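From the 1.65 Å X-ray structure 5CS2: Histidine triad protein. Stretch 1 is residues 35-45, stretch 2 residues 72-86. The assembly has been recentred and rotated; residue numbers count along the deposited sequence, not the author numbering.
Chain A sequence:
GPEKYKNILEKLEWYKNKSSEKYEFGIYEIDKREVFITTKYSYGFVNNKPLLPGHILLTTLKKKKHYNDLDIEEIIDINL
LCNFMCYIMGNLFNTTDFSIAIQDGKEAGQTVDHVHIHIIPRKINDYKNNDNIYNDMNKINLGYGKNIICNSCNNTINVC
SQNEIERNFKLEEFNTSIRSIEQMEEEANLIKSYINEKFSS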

ATOM      1  N   VAL A  35      -5.814  19.965   3.627  1.00 17.04           N
ATOM      2  CA  VAL A  35      -5.745  19.121   2.434  1.00 17.53           C
ATOM      3  C   VAL A  35      -4.674  19.684   1.498  1.00 19.46           C
ATOM      4  O   VAL A  35      -4.726  20.854   1.155  1.00 20.44           O
ATOM      5  CB  VAL A  35      -7.116  19.016   1.728  1.00 21.02           C
ATOM      6  CG1 VAL A  35      -7.024  18.220   0.428  1.00 20.46           C
ATOM      7  CG2 VAL A  35      -8.172  18.415   2.669  1.00 20.46           C
ATOM      8  N   PHE A  36      -3.745  18.858   1.078  1.00 17.24           N
ATOM      9  CA  PHE A  36      -2.683  19.335   0.165  1.00 17.29           C
ATOM     10  C   PHE A  36      -2.870  18.850  -1.280  1.00 21.92           C
ATOM     11  O   PHE A  36      -2.193  19.352  -2.179  1.00 20.66           O
ATOM     12  CB  PHE A  36      -1.307  18.989   0.721  1.00 18.28           C
ATOM     13  CG  PHE A  36      -1.161  17.546   1.150  1.00 18.12           C
ATOM     14  CD1 PHE A  36      -1.001  16.532   0.203  1.00 21.01           C
ATOM     15  CD2 PHE A  36      -1.165  17.202   2.498  1.00 19.17           C
ATOM     16  CE1 PHE A  36      -0.890  15.187   0.603  1.00 20.98           C
ATOM     17  CE2 PHE A  36      -0.999  15.867   2.896  1.00 21.65           C
ATOM     18  CZ  PHE A  36      -0.884  14.867   1.948  1.00 20.88           C
ATOM     19  N   ILE A  37      -3.740  17.830  -1.528  1.00 17.60           N
ATOM     20  CA  ILE A  37      -3.959  17.362  -2.885  1.00 18.14           C
ATOM     21  C   ILE A  37      -5.314  16.666  -2.967  1.00 21.88           C
ATOM     22  O   ILE A  37      -5.684  15.960  -2.035  1.00 20.16           O
ATOM     23  CB  ILE A  37      -2.811  16.397  -3.376  1.00 20.34           C
ATOM     24  CG1 ILE A  37      -2.920  16.100  -4.891  1.00 21.23           C
ATOM     25  CG2 ILE A  37      -2.763  15.083  -2.545  1.00 21.23           C
ATOM     26  CD1 ILE A  37      -1.563  15.558  -5.550  1.00 20.38           C
ATOM     27  N   THR A  38      -5.983  16.824  -4.097  1.00 19.05           N
ATOM     28  CA  THR A  38      -7.226  16.170  -4.455  1.00 19.22           C
ATOM     29  C   THR A  38      -7.037  15.583  -5.840  1.00 24.65           C
ATOM     30  O   THR A  38      -6.493  16.248  -6.726  1.00 25.02           O
ATOM     31  CB  THR A  38      -8.421  17.165  -4.394  1.00 22.99           C
ATOM     32  OG1 THR A  38      -8.404  17.794  -3.114  1.00 24.98           O
ATOM     33  CG2 THR A  38      -9.765  16.480  -4.604  1.00 24.94           C
ATOM     34  N   THR A  39      -7.475  14.315  -6.021  1.00 19.60           N
ATOM     35  CA  THR A  39      -7.376  13.570  -7.277  1.00 20.30           C
ATOM     36  C   THR A  39      -8.785  13.165  -7.699  1.00 24.65           C
ATOM     37  O   THR A  39      -9.755  13.549  -7.037  1.00 25.10           O
ATOM     38  CB  THR A  39      -6.399  12.367  -7.132  1.00 22.53           C
ATOM     39  OG1 THR A  39      -7.052  11.387  -6.322  1.00 22.78           O
ATOM     40  CG2 THR A  39      -5.062  12.760  -6.500  1.00 25.70           C
ATOM     41  N   LYS A  40      -8.899  12.387  -8.777  1.00 23.71           N
ATOM     42  CA  LYS A  40     -10.183  11.926  -9.290  1.00 24.70           C
ATOM     43  C   LYS A  40     -10.965  11.143  -8.223  1.00 28.75           C
ATOM     44  O   LYS A  40     -12.177  11.304  -8.138  1.00 30.32           O
ATOM     45  CB  LYS A  40      -9.974  11.068 -10.550  1.00 27.15           C
ATOM     46  CG  LYS A  40     -11.271  10.669 -11.254  1.00 41.88           C
ATOM     47  CD  LYS A  40     -11.007   9.978 -12.585  1.00 54.50           C
ATOM     48  CE  LYS A  40     -12.289   9.626 -13.300  1.00 70.05           C
ATOM     49  NZ  LYS A  40     -12.031   9.106 -14.670  1.00 82.17           N
ATOM     50  N   TYR A  41     -10.269  10.320  -7.403  1.00 22.77           N
ATOM     51  CA  TYR A  41     -10.909   9.468  -6.383  1.00 21.59           C
ATOM     52  C   TYR A  41     -10.381   9.618  -4.964  1.00 22.87           C
ATOM     53  O   TYR A  41     -10.949   9.021  -4.048  1.00 25.56           O
ATOM     54  CB  TYR A  41     -10.780   7.996  -6.799  1.00 22.83           C
ATOM     55  CG  TYR A  41     -11.412   7.655  -8.126  1.00 25.79           C
ATOM     56  CD1 TYR A  41     -12.787   7.465  -8.239  1.00 29.14           C
ATOM     57  CD2 TYR A  41     -10.636   7.492  -9.267  1.00 26.20           C
ATOM     58  CE1 TYR A  41     -13.374   7.148  -9.464  1.00 32.66           C
ATOM     59  CE2 TYR A  41     -11.208   7.130 -10.485  1.00 26.60           C
ATOM     60  CZ  TYR A  41     -12.581   7.002 -10.590  1.00 39.85           C
ATOM     61  OH  TYR A  41     -13.134   6.677 -11.805  1.00 43.71           O
ATOM     62  N   SER A  42      -9.311  10.377  -4.743  1.00 17.54           N
ATOM     63  CA  SER A  42      -8.697  10.414  -3.412  1.00 15.65           C
ATOM     64  C   SER A  42      -8.300  11.819  -3.006  1.00 18.12           C
ATOM     65  O   SER A  42      -8.418  12.749  -3.804  1.00 19.83           O
ATOM     66  CB  SER A  42      -7.411   9.580  -3.441  1.00 18.64           C
ATOM     67  OG  SER A  42      -7.600   8.306  -4.012  1.00 26.50           O
ATOM     68  N   TYR A  43      -7.810  11.957  -1.791  1.00 16.84           N
ATOM     69  CA  TYR A  43      -7.236  13.193  -1.303  1.00 15.51           C
ATOM     70  C   TYR A  43      -6.203  12.917  -0.230  1.00 19.07           C
ATOM     71  O   TYR A  43      -6.193  11.851   0.370  1.00 19.94           O
ATOM     72  CB  TYR A  43      -8.286  14.235  -0.898  1.00 15.00           C
ATOM     73  CG  TYR A  43      -9.047  13.942   0.368  1.00 16.62           C
ATOM     74  CD1 TYR A  43     -10.188  13.149   0.347  1.00 18.28           C
ATOM     75  CD2 TYR A  43      -8.659  14.500   1.581  1.00 17.14           C
ATOM     76  CE1 TYR A  43     -10.934  12.931   1.510  1.00 17.21           C
ATOM     77  CE2 TYR A  43      -9.385  14.272   2.750  1.00 17.34           C
ATOM     78  CZ  TYR A  43     -10.537  13.512   2.700  1.00 18.15           C
ATOM     79  OH  TYR A  43     -11.249  13.284   3.866  1.00 21.18           O
ATOM     80  N   GLY A  44      -5.296  13.851  -0.056  1.00 16.96           N
ATOM     81  CA  GLY A  44      -4.226  13.764   0.917  1.00 15.89           C
ATOM     82  C   GLY A  44      -4.354  14.903   1.889  1.00 19.38           C
ATOM     83  O   GLY A  44      -4.605  16.042   1.485  1.00 17.71           O
ATOM     84  N   PHE A  45      -4.214  14.601   3.163  1.00 17.38           N
ATOM     85  CA  PHE A  45      -4.307  15.609   4.201  1.00 17.93           C
ATOM     86  C   PHE A  45      -3.325  15.380   5.334  1.00 22.21           C
ATOM     87  O   PHE A  45      -2.867  14.246   5.562  1.00 20.68           O
ATOM     88  CB  PHE A  45      -5.759  15.752   4.690  1.00 19.23           C
ATOM     89  CG  PHE A  45      -6.330  14.516   5.358  1.00 20.81           C
ATOM     90  CD1 PHE A  45      -6.759  13.431   4.599  1.00 22.68           C
ATOM     91  CD2 PHE A  45      -6.441  14.445   6.732  1.00 22.96           C
ATOM     92  CE1 PHE A  45      -7.285  12.283   5.215  1.00 23.61           C
ATOM     93  CE2 PHE A  45      -7.012  13.314   7.344  1.00 25.40           C
ATOM     94  CZ  PHE A  45      -7.433  12.253   6.578  1.00 22.54           C
ATOM     95  N   ILE A  72     -11.465  -0.977  -8.784  1.00 23.06           N
ATOM     96  CA  ILE A  72     -10.168  -1.035  -9.471  1.00 21.76           C
ATOM     97  C   ILE A  72      -9.587   0.372  -9.696  1.00 25.20           C
ATOM     98  O   ILE A  72      -8.435   0.604  -9.347  1.00 24.25           O
ATOM     99  CB  ILE A  72     -10.211  -1.875 -10.784  1.00 25.83           C
ATOM    100  CG1 ILE A  72     -10.518  -3.348 -10.448  1.00 26.97           C
ATOM    101  CG2 ILE A  72      -8.879  -1.782 -11.570  1.00 28.00           C
ATOM    102  CD1 ILE A  72     -10.933  -4.227 -11.590  1.00 36.28           C
ATOM    103  N   GLU A  73     -10.414   1.314 -10.200  1.00 23.31           N
ATOM    104  CA  GLU A  73     -10.026   2.700 -10.486  1.00 23.56           C
ATOM    105  C   GLU A  73      -9.575   3.400  -9.197  1.00 26.85           C
ATOM    106  O   GLU A  73      -8.580   4.121  -9.232  1.00 26.04           O
ATOM    107  CB  GLU A  73     -11.186   3.479 -11.156  1.00 26.21           C
ATOM    108  CG  GLU A  73     -11.594   2.950 -12.521  1.00 37.89           C
ATOM    109  CD  GLU A  73     -12.468   1.706 -12.526  1.00 61.17           C
ATOM    110  OE1 GLU A  73     -12.983   1.323 -11.450  1.00 38.67           O
ATOM    111  OE2 GLU A  73     -12.622   1.102 -13.612  1.00 66.88           O
ATOM    112  N   GLU A  74     -10.274   3.161  -8.060  1.00 22.76           N
ATOM    113  CA  GLU A  74      -9.919   3.740  -6.761  1.00 21.98           C
ATOM    114  C   GLU A  74      -8.611   3.169  -6.208  1.00 24.07           C
ATOM    115  O   GLU A  74      -7.843   3.910  -5.597  1.00 23.69           O
ATOM    116  CB  GLU A  74     -11.037   3.545  -5.718  1.00 23.98           C
ATOM    117  CG  GLU A  74     -12.344   4.245  -6.057  1.00 29.63           C
ATOM    118  CD  GLU A  74     -13.460   3.981  -5.060  1.00 40.98           C
ATOM    119  OE1 GLU A  74     -13.746   2.790  -4.782  1.00 28.57           O
ATOM    120  OE2 GLU A  74     -14.011   4.967  -4.513  1.00 32.25           O
ATOM    121  N   ILE A  75      -8.386   1.849  -6.376  1.00 20.43           N
ATOM    122  CA  ILE A  75      -7.152   1.169  -5.927  1.00 20.18           C
ATOM    123  C   ILE A  75      -5.979   1.784  -6.664  1.00 21.25           C
ATOM    124  O   ILE A  75      -4.980   2.148  -6.047  1.00 21.42           O
ATOM    125  CB  ILE A  75      -7.198  -0.382  -6.131  1.00 22.86           C
ATOM    126  CG1 ILE A  75      -8.313  -0.998  -5.281  1.00 22.79           C
ATOM    127  CG2 ILE A  75      -5.807  -1.027  -5.779  1.00 23.72           C
ATOM    128  CD1 ILE A  75      -8.828  -2.346  -5.840  1.00 25.39           C
ATOM    129  N   ILE A  76      -6.105   1.908  -7.996  1.00 18.32           N
ATOM    130  CA  ILE A  76      -5.032   2.511  -8.787  1.00 18.64           C
ATOM    131  C   ILE A  76      -4.784   3.955  -8.366  1.00 22.90           C
ATOM    132  O   ILE A  76      -3.630   4.365  -8.185  1.00 21.14           O
ATOM    133  CB  ILE A  76      -5.391   2.383 -10.281  1.00 21.98           C
ATOM    134  CG1 ILE A  76      -5.380   0.885 -10.723  1.00 21.08           C
ATOM    135  CG2 ILE A  76      -4.502   3.296 -11.183  1.00 26.76           C
ATOM    136  CD1 ILE A  76      -6.001   0.637 -12.121  1.00 30.63           C
ATOM    137  N   ASP A  77      -5.867   4.735  -8.234  1.00 21.47           N
ATOM    138  CA  ASP A  77      -5.753   6.152  -7.890  1.00 20.93           C
ATOM    139  C   ASP A  77      -5.040   6.364  -6.557  1.00 21.64           C
ATOM    140  O   ASP A  77      -4.047   7.092  -6.504  1.00 20.45           O
ATOM    141  CB  ASP A  77      -7.144   6.819  -7.913  1.00 21.60           C
ATOM    142  CG  ASP A  77      -7.101   8.332  -7.712  1.00 27.16           C
ATOM    143  OD1 ASP A  77      -6.712   8.768  -6.613  1.00 25.15           O
ATOM    144  OD2 ASP A  77      -7.514   9.076  -8.649  1.00 27.87           O
ATOM    145  N   ILE A  78      -5.513   5.720  -5.481  1.00 19.38           N
ATOM    146  CA  ILE A  78      -4.954   5.948  -4.162  1.00 18.37           C
ATOM    147  C   ILE A  78      -3.482   5.477  -4.064  1.00 21.02           C
ATOM    148  O   ILE A  78      -2.687   6.089  -3.335  1.00 19.40           O
ATOM    149  CB  ILE A  78      -5.840   5.413  -3.007  1.00 21.81           C
ATOM    150  CG1 ILE A  78      -5.472   6.140  -1.694  1.00 21.95           C
ATOM    151  CG2 ILE A  78      -5.699   3.890  -2.848  1.00 23.51           C
ATOM    152  CD1 ILE A  78      -6.389   5.978  -0.501  1.00 23.13           C
ATOM    153  N   ASN A  79      -3.139   4.442  -4.846  1.00 17.48           N
ATOM    154  CA  ASN A  79      -1.795   3.879  -4.806  1.00 18.02           C
ATOM    155  C   ASN A  79      -0.808   4.656  -5.644  1.00 20.20           C
ATOM    156  O   ASN A  79       0.339   4.810  -5.209  1.00 20.50           O
ATOM    157  CB  ASN A  79      -1.814   2.411  -5.115  1.00 18.98           C
ATOM    158  CG  ASN A  79      -2.238   1.663  -3.864  1.00 21.16           C
ATOM    159  OD1 ASN A  79      -1.606   1.741  -2.801  1.00 20.98           O
ATOM    160  ND2 ASN A  79      -3.409   1.059  -3.919  1.00 21.59           N
ATOM    161  N   LEU A  80      -1.239   5.181  -6.783  1.00 19.17           N
ATOM    162  CA  LEU A  80      -0.380   6.089  -7.564  1.00 18.86           C
ATOM    163  C   LEU A  80      -0.155   7.381  -6.767  1.00 22.11           C
ATOM    164  O   LEU A  80       0.968   7.881  -6.721  1.00 21.85           O
ATOM    165  CB  LEU A  80      -0.967   6.381  -8.940  1.00 18.43           C
ATOM    166  CG  LEU A  80      -1.038   5.200  -9.924  1.00 23.13           C
ATOM    167  CD1 LEU A  80      -1.672   5.652 -11.224  1.00 24.46           C
ATOM    168  CD2 LEU A  80       0.349   4.577 -10.193  1.00 23.60           C
ATOM    169  N   LEU A  81      -1.206   7.884  -6.063  1.00 19.85           N
ATOM    170  CA  LEU A  81      -1.051   9.062  -5.196  1.00 18.84           C
ATOM    171  C   LEU A  81      -0.052   8.792  -4.063  1.00 20.83           C
ATOM    172  O   LEU A  81       0.767   9.636  -3.735  1.00 19.57           O
ATOM    173  CB  LEU A  81      -2.437   9.484  -4.621  1.00 18.02           C
ATOM    174  CG  LEU A  81      -2.407  10.713  -3.721  1.00 21.53           C
ATOM    175  CD1 LEU A  81      -1.863  11.950  -4.493  1.00 21.59           C
ATOM    176  CD2 LEU A  81      -3.796  11.033  -3.203  1.00 20.88           C
ATOM    177  N   CYS A  82      -0.111   7.598  -3.461  1.00 18.14           N
ATOM    178  CA  CYS A  82       0.826   7.203  -2.427  1.00 18.11           C
ATOM    179  C   CYS A  82       2.268   7.278  -2.924  1.00 19.84           C
ATOM    180  O   CYS A  82       3.115   7.861  -2.238  1.00 19.05           O
ATOM    181  CB  CYS A  82       0.512   5.808  -1.897  1.00 18.61           C
ATOM    182  SG  CYS A  82       1.623   5.295  -0.572  1.00 22.31           S
ATOM    183  N   ASN A  83       2.538   6.654  -4.066  1.00 18.34           N
ATOM    184  CA  ASN A  83       3.898   6.644  -4.644  1.00 19.21           C
ATOM    185  C   ASN A  83       4.357   8.096  -4.922  1.00 21.48           C
ATOM    186  O   ASN A  83       5.461   8.469  -4.514  1.00 19.80           O
ATOM    187  CB  ASN A  83       3.914   5.798  -5.913  1.00 20.34           C
ATOM    188  CG  ASN A  83       5.312   5.478  -6.347  1.00 26.72           C
ATOM    189  OD1 ASN A  83       5.912   6.206  -7.137  1.00 26.89           O
ATOM    190  ND2 ASN A  83       5.825   4.359  -5.896  1.00 22.90           N
ATOM    191  N   PHE A  84       3.475   8.907  -5.536  1.00 19.38           N
ATOM    192  CA  PHE A  84       3.725  10.325  -5.831  1.00 18.63           C
ATOM    193  C   PHE A  84       4.037  11.076  -4.535  1.00 21.49           C
ATOM    194  O   PHE A  84       4.987  11.865  -4.497  1.00 20.21           O
ATOM    195  CB  PHE A  84       2.520  10.948  -6.542  1.00 19.86           C
ATOM    196  CG  PHE A  84       2.657  12.442  -6.788  1.00 20.37           C
ATOM    197  CD1 PHE A  84       3.491  12.923  -7.799  1.00 23.06           C
ATOM    198  CD2 PHE A  84       2.020  13.361  -5.957  1.00 22.98           C
ATOM    199  CE1 PHE A  84       3.627  14.298  -8.023  1.00 24.14           C
ATOM    200  CE2 PHE A  84       2.197  14.745  -6.151  1.00 25.89           C
ATOM    201  CZ  PHE A  84       2.976  15.198  -7.201  1.00 24.07           C
ATOM    202  N   MET A  85       3.224  10.857  -3.447  1.00 17.35           N
ATOM    203  CA  MET A  85       3.448  11.561  -2.189  1.00 17.97           C
ATOM    204  C   MET A  85       4.718  11.141  -1.470  1.00 22.64           C
ATOM    205  O   MET A  85       5.344  11.981  -0.844  1.00 21.94           O
ATOM    206  CB  MET A  85       2.223  11.467  -1.262  1.00 18.60           C
ATOM    207  CG  MET A  85       1.041  12.288  -1.753  1.00 19.65           C
ATOM    208  SD  MET A  85       1.427  14.055  -2.153  1.00 20.69           S
ATOM    209  CE  MET A  85       2.215  14.553  -0.766  1.00 18.80           C
ATOM    210  N   CYS A  86       5.175   9.869  -1.627  1.00 19.29           N
ATOM    211  CA  CYS A  86       6.459   9.478  -1.055  1.00 20.21           C
ATOM    212  C   CYS A  86       7.572  10.240  -1.757  1.00 24.05           C
ATOM    213  O   CYS A  86       8.515  10.664  -1.098  1.00 24.33           O
ATOM    214  CB  CYS A  86       6.678   7.977  -1.142  1.00 21.19           C
ATOM    215  SG  CYS A  86       5.640   7.059  -0.006  1.00 25.16           S
TER
HETATM  216  O   HOH W   1     -13.494   7.619  -4.126  1.00 27.04           O
HETATM  217  O   HOH W   2      -9.277   6.102  -4.363  1.00 42.76           O

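The contact is organised around one buried carboxylate. Asp77, with chi1 in t, points from the helix toward the hairpin, and its OD1 accepts two hydroxyl hydrogen bonds: from Thr39 OG1 at 2.7 Å and from Ser42 OG at 2.8 Å. Its other oxygen faces the backbone of the turn, where Tyr41 N donates a weak hydrogen bond to Asp77 OD2, 3.3 Å long and bent to 141°. A single acidic side chain thus gathers donors from three residues, Thr39, Tyr41 and Ser42, and each donor helps offset the cost of burying the charge.

The turn is braced to present those donors. Thr39 N bonds to Ser42 O at 2.9 Å, and Thr39 OG1, while donating to Asp77, also accepts from Ser42 N at 2.9 Å. Ser42 OG is likewise used twice: it gives its proton to Asp77 and accepts one from water 2, whose second hydrogen goes to Glu74 O at 2.9 Å. Water 1 makes a second link, donating to Tyr41 O at 2.9 Å and to Glu74 OE2 at 2.7 Å. Together the two waters tie the hairpin to both the main chain and the side chain of Glu74.

Around this polar cluster, Tyr41 packs its ring against the first turn of the helix. Its CE2 lies 3.7 Å from Glu73 CB and its CD1 3.9 Å from Glu74 CG, so the acidic residues contribute their aliphatic carbons to the packing, while Asp77 OD2 sits at the ring edge.

The backbones come close here too, with CA atoms 5.8 Å apart for Tyr41 and Glu74 and 5.9 Å for Ser42 and Ile78. Strand 42-45 runs along the helix at 31°, its axis approaching to 8.7 Å; strand 35-38, its hairpin partner, runs at 130° and stays 11.3 Å away. From the farther strand, Ile37 and Phe36 still reach the helix. Ile37 extends CD1 to within 3.8 Å of Leu81 CD1 and 3.9 Å of Phe84 CE2, and Phe36, though it leaves its backbone sideways, brings CE1 to 3.5 Å from Met85 CE.

Leu81, one helical turn beyond Asp77, carries the apolar seam back to the turn: its CD1 meets Thr39 CG2 and its CD2 meets Ser42 CB, both at 3.9 Å. Gly44 completes the fit by absence, since an ideal CB there would fall 2.4 Å from Phe36 CE1. The rule is compact: one acid collects the donors at and beside the turn, and apolar side chains fill the space beyond it.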